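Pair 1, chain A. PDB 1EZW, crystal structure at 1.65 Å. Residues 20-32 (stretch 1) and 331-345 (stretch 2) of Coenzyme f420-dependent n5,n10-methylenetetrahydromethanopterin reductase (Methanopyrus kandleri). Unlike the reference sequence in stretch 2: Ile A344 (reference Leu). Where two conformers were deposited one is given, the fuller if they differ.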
# COMPACT_ATOMS: atom_id res chain seq x y z
N ALA A 20 -7.48 7.56 5.30
CA ALA A 20 -7.06 7.27 3.92
C ALA A 20 -8.25 6.94 3.02
O ALA A 20 -8.33 7.41 1.89
CB ALA A 20 -6.03 6.11 3.92
N HIS A 21 -9.16 6.08 3.50
CA HIS A 21 -10.36 5.73 2.74
C HIS A 21 -11.19 7.00 2.38
O HIS A 21 -11.64 7.11 1.22
CB HIS A 21 -11.23 4.79 3.60
CG HIS A 21 -12.64 4.60 3.08
ND1 HIS A 21 -12.92 3.97 1.89
CD2 HIS A 21 -13.82 5.02 3.57
CE1 HIS A 21 -14.22 4.01 1.67
NE2 HIS A 21 -14.79 4.64 2.67
N LEU A 22 -11.36 7.92 3.34
CA LEU A 22 -12.17 9.12 3.05
C LEU A 22 -11.49 9.99 2.02
O LEU A 22 -12.15 10.60 1.15
CB LEU A 22 -12.48 9.91 4.33
CG LEU A 22 -13.46 9.15 5.25
CD1 LEU A 22 -13.58 9.97 6.55
CD2 LEU A 22 -14.85 8.93 4.60
N ILE A 23 -10.17 10.01 2.06
CA ILE A 23 -9.46 10.80 1.04
C ILE A 23 -9.65 10.16 -0.35
O ILE A 23 -9.83 10.88 -1.35
CB ILE A 23 -7.97 10.93 1.40
CG1 ILE A 23 -7.85 11.81 2.65
CG2 ILE A 23 -7.20 11.60 0.23
CD1 ILE A 23 -6.40 11.97 3.21
N LYS A 24 -9.63 8.82 -0.43
CA LYS A 24 -9.91 8.18 -1.71
C LYS A 24 -11.36 8.51 -2.17
O LYS A 24 -11.56 8.80 -3.35
CB LYS A 24 -9.70 6.65 -1.59
CG LYS A 24 -10.13 5.82 -2.83
CD LYS A 24 -9.33 6.22 -4.05
CE LYS A 24 -9.32 5.12 -5.15
NZ LYS A 24 -10.60 4.94 -5.81
N VAL A 25 -12.34 8.48 -1.26
CA VAL A 25 -13.72 8.84 -1.63
C VAL A 25 -13.75 10.27 -2.16
O VAL A 25 -14.34 10.52 -3.22
CB VAL A 25 -14.71 8.63 -0.50
CG1 VAL A 25 -16.15 9.05 -0.95
CG2 VAL A 25 -14.71 7.12 -0.12
N ALA A 26 -13.05 11.17 -1.48
CA ALA A 26 -12.98 12.57 -1.99
C ALA A 26 -12.37 12.63 -3.39
O ALA A 26 -12.90 13.32 -4.30
CB ALA A 26 -12.18 13.45 -1.01
N GLU A 27 -11.25 11.94 -3.61
CA GLU A 27 -10.64 11.93 -4.94
C GLU A 27 -11.65 11.41 -5.98
O GLU A 27 -11.78 11.97 -7.07
CB GLU A 27 -9.43 11.00 -4.98
CG GLU A 27 -8.80 10.87 -6.36
CD GLU A 27 -7.55 9.99 -6.30
OE1 GLU A 27 -7.58 8.86 -6.83
OE2 GLU A 27 -6.58 10.46 -5.68
N ASP A 28 -12.33 10.31 -5.65
CA ASP A 28 -13.27 9.70 -6.59
C ASP A 28 -14.41 10.66 -6.92
O ASP A 28 -15.01 10.56 -8.02
CB ASP A 28 -13.89 8.43 -6.00
CG ASP A 28 -12.92 7.26 -5.93
OD1 ASP A 28 -11.81 7.30 -6.47
OD2 ASP A 28 -13.31 6.27 -5.30
N ASN A 29 -14.66 11.58 -6.02
CA ASN A 29 -15.73 12.56 -6.17
C ASN A 29 -15.32 13.93 -6.69
O ASN A 29 -16.12 14.89 -6.64
CB ASN A 29 -16.49 12.68 -4.86
CG ASN A 29 -17.48 11.53 -4.71
OD1 ASN A 29 -18.63 11.63 -5.15
ND2 ASN A 29 -17.02 10.38 -4.15
N GLY A 30 -14.10 14.02 -7.18
CA GLY A 30 -13.68 15.29 -7.77
C GLY A 30 -12.95 16.28 -6.92
O GLY A 30 -12.66 17.39 -7.40
N PHE A 31 -12.67 15.94 -5.66
CA PHE A 31 -11.88 16.86 -4.83
C PHE A 31 -10.43 16.82 -5.35
O PHE A 31 -9.91 15.76 -5.72
CB PHE A 31 -11.88 16.43 -3.34
CG PHE A 31 -13.17 16.70 -2.64
CD1 PHE A 31 -14.35 15.98 -2.97
CD2 PHE A 31 -13.21 17.65 -1.61
CE1 PHE A 31 -15.53 16.23 -2.24
CE2 PHE A 31 -14.39 17.90 -0.89
CZ PHE A 31 -15.54 17.19 -1.21
N GLU A 32 -9.76 17.98 -5.37
CA GLU A 32 -8.39 18.05 -5.88
C GLU A 32 -7.32 18.25 -4.81
O GLU A 32 -6.12 18.14 -5.10
CB GLU A 32 -8.29 19.13 -6.96
CG GLU A 32 -9.07 18.74 -8.23
CD GLU A 32 -9.07 19.85 -9.27
OE1 GLU A 32 -8.03 20.11 -9.89
OE2 GLU A 32 -10.13 20.48 -9.45
N ASP A 331 -22.81 12.07 8.11
CA ASP A 331 -22.11 10.83 7.69
C ASP A 331 -21.04 11.40 6.75
O ASP A 331 -21.40 11.89 5.67
CB ASP A 331 -23.08 9.93 6.92
CG ASP A 331 -22.44 8.64 6.38
OD1 ASP A 331 -23.09 7.56 6.47
OD2 ASP A 331 -21.33 8.68 5.81
N LYS A 332 -19.78 11.37 7.16
CA LYS A 332 -18.69 11.95 6.34
C LYS A 332 -18.61 11.41 4.93
O LYS A 332 -18.47 12.17 3.97
CB LYS A 332 -17.29 11.80 7.02
CG LYS A 332 -17.10 12.65 8.31
CD LYS A 332 -15.63 12.63 8.77
CE LYS A 332 -15.29 13.81 9.69
NZ LYS A 332 -16.14 13.87 10.91
N GLU A 333 -18.65 10.08 4.78
CA GLU A 333 -18.57 9.52 3.44
C GLU A 333 -19.76 9.90 2.56
O GLU A 333 -19.59 10.30 1.40
CB GLU A 333 -18.40 7.98 3.53
CG GLU A 333 -18.49 7.28 2.20
CD GLU A 333 -18.03 5.83 2.31
OE1 GLU A 333 -18.41 5.04 1.43
OE2 GLU A 333 -17.32 5.53 3.29
N LYS A 334 -20.99 9.81 3.08
CA LYS A 334 -22.16 10.19 2.28
C LYS A 334 -22.10 11.68 1.96
O LYS A 334 -22.53 12.10 0.89
CB LYS A 334 -23.47 9.92 3.04
CG LYS A 334 -23.81 8.47 3.30
CD LYS A 334 -24.85 8.43 4.46
CE LYS A 334 -25.96 9.51 4.26
NZ LYS A 334 -26.73 9.79 5.53
N ALA A 335 -21.56 12.46 2.88
CA ALA A 335 -21.43 13.92 2.69
C ALA A 335 -20.47 14.24 1.55
O ALA A 335 -20.72 15.07 0.67
CB ALA A 335 -20.98 14.58 4.01
N ILE A 336 -19.33 13.56 1.54
CA ILE A 336 -18.39 13.77 0.47
C ILE A 336 -19.01 13.44 -0.88
O ILE A 336 -18.80 14.13 -1.87
CB ILE A 336 -17.11 12.88 0.71
CG1 ILE A 336 -16.38 13.41 1.95
CG2 ILE A 336 -16.21 12.87 -0.56
CD1 ILE A 336 -15.29 12.45 2.50
N GLU A 337 -19.77 12.34 -0.93
CA GLU A 337 -20.41 11.92 -2.17
C GLU A 337 -21.48 12.94 -2.59
O GLU A 337 -21.64 13.21 -3.78
CB GLU A 337 -21.01 10.52 -1.98
CG GLU A 337 -19.90 9.45 -1.85
CD GLU A 337 -20.45 8.07 -1.65
OE1 GLU A 337 -21.47 7.93 -0.91
OE2 GLU A 337 -19.85 7.13 -2.19
N LEU A 338 -22.19 13.48 -1.62
CA LEU A 338 -23.24 14.47 -1.92
C LEU A 338 -22.55 15.72 -2.51
O LEU A 338 -23.03 16.33 -3.48
CB LEU A 338 -24.03 14.74 -0.64
CG LEU A 338 -25.34 15.51 -0.79
CD1 LEU A 338 -26.18 14.88 -1.92
CD2 LEU A 338 -26.05 15.51 0.54
N VAL A 339 -21.39 16.10 -1.98
CA VAL A 339 -20.67 17.22 -2.59
C VAL A 339 -20.24 16.87 -4.03
O VAL A 339 -20.40 17.67 -4.95
CB VAL A 339 -19.39 17.60 -1.75
CG1 VAL A 339 -18.52 18.66 -2.51
CG2 VAL A 339 -19.79 18.13 -0.42
N GLY A 340 -19.68 15.67 -4.25
CA GLY A 340 -19.25 15.34 -5.59
C GLY A 340 -20.40 15.24 -6.59
O GLY A 340 -20.25 15.61 -7.76
N GLN A 341 -21.55 14.76 -6.13
CA GLN A 341 -22.72 14.58 -7.01
C GLN A 341 -23.61 15.80 -7.20
O GLN A 341 -24.14 15.99 -8.30
CB GLN A 341 -23.61 13.46 -6.49
CG GLN A 341 -23.04 12.05 -6.66
CD GLN A 341 -22.95 11.65 -8.13
OE1 GLN A 341 -21.86 11.52 -8.70
NE2 GLN A 341 -24.11 11.48 -8.76
N GLU A 342 -23.78 16.62 -6.16
CA GLU A 342 -24.72 17.74 -6.28
C GLU A 342 -24.17 19.14 -6.02
O GLU A 342 -24.96 20.13 -6.00
CB GLU A 342 -25.92 17.51 -5.36
CG GLU A 342 -26.56 16.12 -5.55
CD GLU A 342 -27.91 15.98 -4.88
OE1 GLU A 342 -28.40 14.83 -4.79
OE2 GLU A 342 -28.48 17.01 -4.44
N VAL A 343 -22.86 19.25 -5.77
CA VAL A 343 -22.28 20.56 -5.54
C VAL A 343 -21.21 20.86 -6.57
O VAL A 343 -21.31 21.83 -7.33
CB VAL A 343 -21.68 20.68 -4.10
CG1 VAL A 343 -20.99 22.04 -3.94
CG2 VAL A 343 -22.79 20.53 -3.05
N ILE A 344 -20.15 20.03 -6.61
CA ILE A 344 -19.06 20.28 -7.54
C ILE A 344 -19.47 20.46 -9.01
O ILE A 344 -18.95 21.33 -9.68
CB ILE A 344 -17.96 19.17 -7.40
CG1 ILE A 344 -17.33 19.32 -6.00
CG2 ILE A 344 -16.90 19.29 -8.51
CD1 ILE A 344 -16.25 18.26 -5.66
N PRO A 345 -20.40 19.62 -9.53
CA PRO A 345 -20.82 19.77 -10.94
C PRO A 345 -21.36 21.18 -11.29
O PRO A 345 -21.34 21.59 -12.46
CB PRO A 345 -21.88 18.68 -11.08
CG PRO A 345 -21.36 17.60 -10.11
CD PRO A 345 -21.11 18.49 -8.91
O HOH W 1 -17.99 7.68 -4.08
O HOH W 2 -17.76 15.74 -8.77
O HOH W 3 -19.58 12.32 -7.79

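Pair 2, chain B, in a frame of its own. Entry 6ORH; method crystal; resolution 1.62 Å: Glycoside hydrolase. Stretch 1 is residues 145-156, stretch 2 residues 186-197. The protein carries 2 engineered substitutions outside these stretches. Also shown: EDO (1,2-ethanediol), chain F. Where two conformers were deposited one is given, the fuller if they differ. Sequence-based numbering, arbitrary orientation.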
# COMPACT_ATOMS: atom_id res chain seq x y z
N TYR B 145 -40.94 5.14 11.48
CA TYR B 145 -40.74 3.74 11.82
C TYR B 145 -39.29 3.54 12.27
O TYR B 145 -39.04 2.97 13.35
CB TYR B 145 -41.07 2.87 10.59
CG TYR B 145 -40.67 1.42 10.68
CD1 TYR B 145 -41.26 0.58 11.62
CD2 TYR B 145 -39.67 0.87 9.88
CE1 TYR B 145 -40.91 -0.76 11.70
CE2 TYR B 145 -39.32 -0.47 9.95
CZ TYR B 145 -39.92 -1.29 10.90
OH TYR B 145 -39.60 -2.61 11.04
N TYR B 146 -38.36 4.03 11.45
CA TYR B 146 -36.93 3.90 11.76
C TYR B 146 -36.62 4.54 13.11
O TYR B 146 -35.95 3.92 13.97
CB TYR B 146 -36.07 4.46 10.61
CG TYR B 146 -34.61 4.09 10.72
CD1 TYR B 146 -33.76 4.85 11.51
CD2 TYR B 146 -34.10 3.01 10.03
CE1 TYR B 146 -32.42 4.52 11.63
CE2 TYR B 146 -32.76 2.66 10.14
CZ TYR B 146 -31.93 3.40 10.98
OH TYR B 146 -30.59 3.09 11.08
N LEU B 147 -37.09 5.77 13.30
CA LEU B 147 -36.83 6.55 14.51
C LEU B 147 -37.45 5.86 15.73
O LEU B 147 -36.83 5.79 16.79
CB LEU B 147 -37.38 7.98 14.33
CG LEU B 147 -37.18 8.89 15.55
CD1 LEU B 147 -35.70 9.04 15.89
CD2 LEU B 147 -37.81 10.27 15.30
N ALA B 148 -38.68 5.36 15.59
CA ALA B 148 -39.30 4.63 16.69
C ALA B 148 -38.47 3.41 17.08
O ALA B 148 -38.42 3.07 18.26
CB ALA B 148 -40.71 4.22 16.34
N GLN B 149 -37.83 2.74 16.11
CA GLN B 149 -37.00 1.60 16.47
C GLN B 149 -35.73 2.06 17.17
O GLN B 149 -35.30 1.41 18.13
CB GLN B 149 -36.81 0.68 15.26
CG GLN B 149 -38.13 0.01 14.89
CD GLN B 149 -37.92 -1.04 13.85
OE1 GLN B 149 -37.07 -0.91 12.95
NE2 GLN B 149 -38.72 -2.08 13.95
N LEU B 150 -35.11 3.15 16.68
CA LEU B 150 -33.97 3.72 17.40
C LEU B 150 -34.36 3.93 18.87
O LEU B 150 -33.57 3.60 19.76
CB LEU B 150 -33.52 5.04 16.78
CG LEU B 150 -32.79 4.97 15.43
CD1 LEU B 150 -32.44 6.38 14.97
CD2 LEU B 150 -31.53 4.12 15.56
N LYS B 151 -35.56 4.50 19.12
CA LYS B 151 -35.98 4.79 20.49
C LYS B 151 -36.15 3.50 21.28
O LYS B 151 -35.72 3.41 22.43
CB LYS B 151 -37.29 5.59 20.43
CG LYS B 151 -37.06 7.03 19.98
CD LYS B 151 -38.35 7.82 19.82
CE LYS B 151 -38.11 9.26 19.43
NZ LYS B 151 -39.40 9.98 19.31
N GLU B 152 -36.78 2.49 20.68
CA GLU B 152 -36.97 1.20 21.35
C GLU B 152 -35.63 0.61 21.77
O GLU B 152 -35.51 0.02 22.85
CB GLU B 152 -37.54 0.16 20.40
CG GLU B 152 -39.02 0.25 20.28
CD GLU B 152 -39.62 -0.87 19.44
OE1 GLU B 152 -39.04 -1.23 18.38
OE2 GLU B 152 -40.67 -1.40 19.87
N ILE B 153 -34.63 0.74 20.90
CA ILE B 153 -33.37 0.05 21.13
C ILE B 153 -32.56 0.83 22.15
O ILE B 153 -31.93 0.22 23.04
CB ILE B 153 -32.61 -0.08 19.79
CG1 ILE B 153 -33.34 -1.05 18.85
CG2 ILE B 153 -31.16 -0.51 20.03
CD1 ILE B 153 -32.96 -0.87 17.37
N LEU B 154 -32.53 2.16 21.98
CA LEU B 154 -31.55 2.97 22.68
C LEU B 154 -32.06 3.54 24.01
O LEU B 154 -31.28 4.17 24.74
CB LEU B 154 -31.04 4.09 21.76
CG LEU B 154 -30.43 3.63 20.44
CD1 LEU B 154 -30.18 4.85 19.55
CD2 LEU B 154 -29.11 2.85 20.66
N SER B 155 -33.36 3.32 24.33
CA SER B 155 -33.91 3.80 25.60
C SER B 155 -34.12 2.69 26.63
O SER B 155 -34.61 2.99 27.72
CB SER B 155 -35.22 4.52 25.38
OG SER B 155 -36.20 3.55 25.06
N ASN B 156 -33.85 1.44 26.27
CA ASN B 156 -34.19 0.28 27.10
C ASN B 156 -32.99 -0.12 27.94
O ASN B 156 -31.97 -0.51 27.39
CB ASN B 156 -34.65 -0.91 26.26
CG ASN B 156 -35.24 -2.06 27.06
OD1 ASN B 156 -34.76 -2.39 28.14
ND2 ASN B 156 -36.26 -2.71 26.52
N GLU B 186 -30.81 14.20 10.61
CA GLU B 186 -30.62 15.08 11.77
C GLU B 186 -31.54 14.70 12.93
O GLU B 186 -31.14 14.73 14.09
CB GLU B 186 -30.71 16.56 11.38
CG GLU B 186 -29.50 16.98 10.57
CD GLU B 186 -28.11 16.77 11.17
OE1 GLU B 186 -27.96 16.78 12.44
OE2 GLU B 186 -27.17 16.60 10.38
N LYS B 187 -32.80 14.35 12.63
CA LYS B 187 -33.74 13.95 13.66
C LYS B 187 -33.27 12.64 14.30
O LYS B 187 -33.30 12.50 15.51
CB LYS B 187 -35.14 13.83 13.07
CG LYS B 187 -36.23 13.62 14.10
CD LYS B 187 -37.61 13.80 13.49
CE LYS B 187 -38.71 13.62 14.53
NZ LYS B 187 -40.02 13.62 13.86
N TRP B 188 -32.75 11.72 13.47
CA TRP B 188 -32.21 10.48 14.02
C TRP B 188 -31.04 10.77 14.95
O TRP B 188 -30.98 10.18 16.03
CB TRP B 188 -31.76 9.52 12.92
CG TRP B 188 -32.83 9.08 11.97
CD1 TRP B 188 -34.18 9.33 12.01
CD2 TRP B 188 -32.62 8.21 10.85
NE1 TRP B 188 -34.81 8.68 10.97
CE2 TRP B 188 -33.88 8.00 10.24
CE3 TRP B 188 -31.49 7.59 10.31
CZ2 TRP B 188 -34.03 7.18 9.11
CZ3 TRP B 188 -31.62 6.81 9.18
CH2 TRP B 188 -32.89 6.59 8.63
N PHE B 189 -30.13 11.65 14.52
CA PHE B 189 -28.92 11.91 15.30
C PHE B 189 -29.29 12.58 16.62
O PHE B 189 -28.68 12.30 17.66
CB PHE B 189 -27.91 12.75 14.51
CG PHE B 189 -27.45 12.18 13.19
CD1 PHE B 189 -27.54 10.81 12.92
CD2 PHE B 189 -26.95 13.03 12.20
CE1 PHE B 189 -27.07 10.30 11.71
CE2 PHE B 189 -26.52 12.53 10.98
CZ PHE B 189 -26.59 11.16 10.74
N GLU B 190 -30.31 13.45 16.57
CA GLU B 190 -30.78 14.11 17.78
C GLU B 190 -31.25 13.10 18.82
O GLU B 190 -30.89 13.20 19.99
CB GLU B 190 -31.91 15.08 17.43
CG GLU B 190 -31.43 16.40 16.86
CD GLU B 190 -32.56 17.29 16.36
OE1 GLU B 190 -33.73 16.89 16.51
OE2 GLU B 190 -32.27 18.35 15.80
N THR B 191 -32.06 12.12 18.38
CA THR B 191 -32.58 11.09 19.26
C THR B 191 -31.43 10.25 19.82
O THR B 191 -31.45 9.86 20.99
CB THR B 191 -33.64 10.22 18.57
OG1 THR B 191 -34.85 10.99 18.60
CG2 THR B 191 -33.91 8.90 19.26
N ILE B 192 -30.46 9.92 18.96
CA ILE B 192 -29.32 9.12 19.43
C ILE B 192 -28.59 9.87 20.54
O ILE B 192 -28.21 9.25 21.55
CB ILE B 192 -28.41 8.68 18.26
CG1 ILE B 192 -29.20 7.75 17.33
CG2 ILE B 192 -27.13 8.03 18.77
CD1 ILE B 192 -28.51 7.53 16.00
N ARG B 193 -28.41 11.18 20.39
CA ARG B 193 -27.76 11.95 21.44
C ARG B 193 -28.63 11.95 22.70
O ARG B 193 -28.15 11.75 23.82
CB ARG B 193 -27.53 13.39 20.96
CG ARG B 193 -26.32 13.55 20.05
CD ARG B 193 -25.96 14.99 19.72
NE ARG B 193 -27.00 15.78 19.08
CZ ARG B 193 -27.23 15.82 17.77
NH1 ARG B 193 -26.51 15.09 16.94
NH2 ARG B 193 -28.20 16.59 17.30
N ASP B 194 -29.92 12.22 22.52
CA ASP B 194 -30.82 12.35 23.65
C ASP B 194 -30.75 11.08 24.51
O ASP B 194 -30.79 11.15 25.74
CB ASP B 194 -32.28 12.49 23.21
CG ASP B 194 -32.68 13.82 22.58
OD1 ASP B 194 -31.93 14.82 22.73
OD2 ASP B 194 -33.76 13.84 21.93
N LEU B 195 -30.61 9.92 23.86
CA LEU B 195 -30.70 8.65 24.58
C LEU B 195 -29.33 8.07 24.95
O LEU B 195 -29.26 7.27 25.89
CB LEU B 195 -31.50 7.65 23.74
CG LEU B 195 -32.96 8.03 23.50
CD1 LEU B 195 -33.60 6.96 22.66
CD2 LEU B 195 -33.70 8.11 24.84
N GLN B 196 -28.29 8.43 24.19
CA GLN B 196 -26.99 7.78 24.31
C GLN B 196 -25.81 8.74 24.25
O GLN B 196 -24.67 8.30 24.10
CB GLN B 196 -26.88 6.61 23.31
CG GLN B 196 -27.84 5.46 23.58
CD GLN B 196 -27.45 4.60 24.76
OE1 GLN B 196 -26.29 4.61 25.18
NE2 GLN B 196 -28.40 3.84 25.30
N GLY B 197 -26.06 10.05 24.36
CA GLY B 197 -24.97 11.02 24.47
C GLY B 197 -24.03 10.99 23.26
O GLY B 197 -24.51 11.12 22.13
C1 EDO F . -23.60 15.40 13.19
O1 EDO F . -24.18 15.96 12.02
C2 EDO F . -24.34 15.79 14.41
O2 EDO F . -25.71 16.14 14.20
O HOH W 4 -30.80 5.77 27.49

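Pairs 1 and 2 each set two helices side by side and nearly parallel. The axes make 13° in both, with a closest approach of 9.1 Å in pair 1 and 10.0 Å in pair 2. Superposing N, CA and C of 14 central residues gives an RMSD of 0.6 Å, and the buried areas, 611 and 626 Å², are almost equal. Similar backbones are therefore filled to a similar extent, but by different chemistry.

The first inward position matches His A21 with Tyr B146 (CA atoms 0.9 Å apart), and both rings have chi1 in t. Their partners, Glu A333 and Trp B188, also coincide (CA atoms 0.5 Å apart). In pair 1 the contact is polar: His A21 NE2 donates to Glu A333 OE2 at 2.8 Å with an N-H...acceptor angle of 161°, and the carboxylate oxygen lies at the ring edge, near its plane, where an N-H can point. In pair 2 the same pair of positions forms a face-to-face stack, the Tyr B146 ring and the six-membered ring of Trp B188 having centroids 3.8 Å apart and planes at 17°.

Leu A22 and Leu B147 match in identity but not in conformation: chi1/chi2 is m/t in the first and t/p in the second, and the side-chain centres lie 2.5 Å apart. Both reach the matched pair Ile A336 and Thr B191. Leu A22 CD2 is 4.1 Å from Ile A336 CD1, while Leu B147 CD1 is 3.4 Å from Thr B191 OG1.

Val A25 and Leu B150 both point toward the other helix, with side-chain centres only 0.5 Å apart. Both touch the matched positions Glu A333/Trp B188 and Glu A337/Ile B192. Val A25 CG1 lies 4.3 Å from Glu A333 CG and 3.9 Å from Glu A337 CG, meeting the aliphatic part of each glutamate, and it also packs on Ile A336 CG2 at 3.8 Å. Leu B150 CD1 meets Trp B188 CB at 3.8 Å and Ile B192 CD1 at 4.2 Å.

At Ala A26 and Lys B151 the backbone spacing differs. Ala A26 CA lies 3.5 Å from Ile A336 CG2, and the CA atoms of these two residues are 6.1 Å apart. The CA atoms of Lys B151 and Thr B191 are 7.3 Å apart, and Lys B151 CG lies 3.7 Å from Thr B191 CG2.

Toward the C-terminal ends the exchange is between polar and apolar side chains. Asn A29 matches Leu B154, and Gly A340 matches Leu B195. In pair 1 the CA atoms of Asn A29 and Gly A340 are 4.5 Å apart; an ideal CB on Gly A340 would fall 2.4 Å from Asn A29 OD1, a clash. In pair 2 the side chains are apolar: Leu B154 CB is 3.9 Å from Leu B195 CD1, and Leu B154 CD1 is 3.8 Å from Ile B192 CG1. A water lies between the matched carbonyl oxygens in both pairs, water 2 at Asn A29 O and Gly A340 O, water 4 at Leu B154 O and Leu B195 O. Gln B196 NE2 also donates to Leu B154 O at 3.0 Å, whereas the matched Gln A341 reaches Asn A29 OD1 through water 3.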